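Local atomic coordinates of bacillus cereus PatB1 (PDB entry 5V8D), a protein that probably transfers acetyl groups onto secondary cell wall polysaccharides, acting as an O-acetyltransferase with an SGNH hydrolase-like fold. Residues 68-73 / 111-115. The protein carries 6 engineered substitutions. Numbering follows the deposited sequence.
Sequences WLLKNP and KTNAL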
# COMPACT_ATOMS: atom_id res chain seq x y z
N TRP A 68 -4.04 -21.50 8.87
CA TRP A 68 -3.69 -20.35 8.05
C TRP A 68 -4.17 -20.61 6.64
O TRP A 68 -4.02 -21.71 6.13
CB TRP A 68 -2.19 -20.08 8.07
CG TRP A 68 -1.71 -19.48 9.33
CD1 TRP A 68 -1.43 -20.13 10.49
CD2 TRP A 68 -1.48 -18.09 9.58
NE1 TRP A 68 -1.03 -19.23 11.45
CE2 TRP A 68 -1.05 -17.97 10.92
CE3 TRP A 68 -1.59 -16.93 8.81
CZ2 TRP A 68 -0.75 -16.75 11.50
CZ3 TRP A 68 -1.27 -15.72 9.38
CH2 TRP A 68 -0.85 -15.63 10.71
N LEU A 69 -4.76 -19.61 6.01
CA LEU A 69 -5.21 -19.78 4.64
C LEU A 69 -4.35 -18.95 3.71
O LEU A 69 -4.13 -17.75 3.92
CB LEU A 69 -6.68 -19.38 4.48
CG LEU A 69 -7.74 -19.98 5.41
CD1 LEU A 69 -9.10 -19.94 4.73
CD2 LEU A 69 -7.41 -21.39 5.85
N LEU A 70 -3.86 -19.59 2.66
CA LEU A 70 -3.07 -18.87 1.67
C LEU A 70 -3.84 -18.90 0.36
O LEU A 70 -4.21 -19.97 -0.12
CB LEU A 70 -1.68 -19.50 1.51
CG LEU A 70 -0.70 -19.33 2.67
CD1 LEU A 70 0.58 -20.08 2.36
CD2 LEU A 70 -0.40 -17.85 2.92
N LYS A 71 -4.08 -17.72 -0.19
CA LYS A 71 -4.87 -17.61 -1.41
C LYS A 71 -3.95 -17.35 -2.58
O LYS A 71 -2.93 -16.69 -2.44
CB LYS A 71 -5.92 -16.51 -1.29
CG LYS A 71 -5.34 -15.09 -1.13
CD LYS A 71 -5.80 -14.18 -2.27
CE LYS A 71 -4.88 -12.97 -2.45
NZ LYS A 71 -5.18 -12.25 -3.71
N ASN A 72 -4.30 -17.91 -3.74
CA ASN A 72 -3.61 -17.65 -5.00
C ASN A 72 -2.08 -17.49 -4.95
O ASN A 72 -1.57 -16.44 -5.31
CB ASN A 72 -4.21 -16.39 -5.64
CG ASN A 72 -5.60 -16.63 -6.19
OD1 ASN A 72 -6.22 -17.66 -5.92
ND2 ASN A 72 -6.10 -15.67 -6.95
N PRO A 73 -1.36 -18.53 -4.50
CA PRO A 73 0.10 -18.41 -4.59
C PRO A 73 0.56 -18.41 -6.05
O PRO A 73 -0.22 -18.76 -6.93
CB PRO A 73 0.60 -19.65 -3.85
CG PRO A 73 -0.51 -20.63 -3.97
CD PRO A 73 -1.77 -19.80 -3.89
N LYS A 111 0.72 -12.16 1.16
CA LYS A 111 0.77 -13.09 2.26
C LYS A 111 1.42 -14.41 1.81
O LYS A 111 2.10 -15.08 2.59
CB LYS A 111 -0.65 -13.32 2.80
CG LYS A 111 -0.78 -14.23 4.03
CD LYS A 111 -2.27 -14.33 4.35
CE LYS A 111 -2.59 -15.15 5.57
NZ LYS A 111 -4.08 -15.31 5.66
N THR A 112 1.24 -14.76 0.54
CA THR A 112 1.79 -16.01 0.05
C THR A 112 3.29 -15.90 -0.17
O THR A 112 3.99 -16.92 -0.22
CB THR A 112 1.12 -16.49 -1.24
OG1 THR A 112 0.90 -15.36 -2.11
CG2 THR A 112 -0.21 -17.12 -0.89
N ASN A 113 3.79 -14.68 -0.28
CA ASN A 113 5.24 -14.47 -0.30
C ASN A 113 5.79 -14.51 1.12
O ASN A 113 6.65 -15.33 1.44
CB ASN A 113 5.60 -13.15 -0.98
CG ASN A 113 7.07 -13.05 -1.35
OD1 ASN A 113 7.82 -14.03 -1.32
ND2 ASN A 113 7.50 -11.84 -1.69
N ALA A 114 5.25 -13.65 1.98
CA ALA A 114 5.72 -13.56 3.36
C ALA A 114 5.62 -14.89 4.14
O ALA A 114 6.49 -15.20 4.96
CB ALA A 114 4.95 -12.47 4.10
N LEU A 115 4.57 -15.67 3.89
CA LEU A 115 4.38 -16.89 4.67
C LEU A 115 4.68 -18.15 3.87
O LEU A 115 4.20 -19.24 4.23
CB LEU A 115 2.95 -16.94 5.21
CG LEU A 115 2.47 -15.68 5.94
CD1 LEU A 115 1.08 -15.92 6.51
CD2 LEU A 115 3.43 -15.30 7.04
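Strand 69-71, the second arm of a small antiparallel hairpin with strand 62-64, runs past one side of the single turn of helix 111-114. In this SGNH hydrolase-like domain that turn follows strand 102-107, the strand next to the edge of the large mixed sheet, and the contact packs the hairpin at the start of the modelled chain against that turn. The backbones come closest at the far end, where the CA atoms of Pro73 and Thr112 are 5.5 Å apart. The turn itself is closed by Leu115 N donating to Lys111 O at 2.9 Å, and Leu115 then leaves helical geometry.

Leu70 fills the middle of the interface: its CD2 sits 3.8 Å from CG of Lys111 and 4.2 Å from CB of Leu115, while its CB meets CG2 of Thr112 at 3.7 Å. That same Thr112 methyl reaches Pro73, with CG2 3.9 Å from its CA. At the other end, Trp68 CE3 touches Leu115 CD1 at 3.7 Å, and CE of Lys111 lies at the edge of the indole, near its plane. Asn113 faces away and hydrogen-bonds Asp352, tying the turn to the C-terminal part of the chain. Fully extended, with all four chi angles trans, Lys111 reaches obliquely across to the strand backbone; its ammonium also bonds the carbonyl oxygen of Asp168, and across the contact NZ donates to Leu69 O at 3.0 Å.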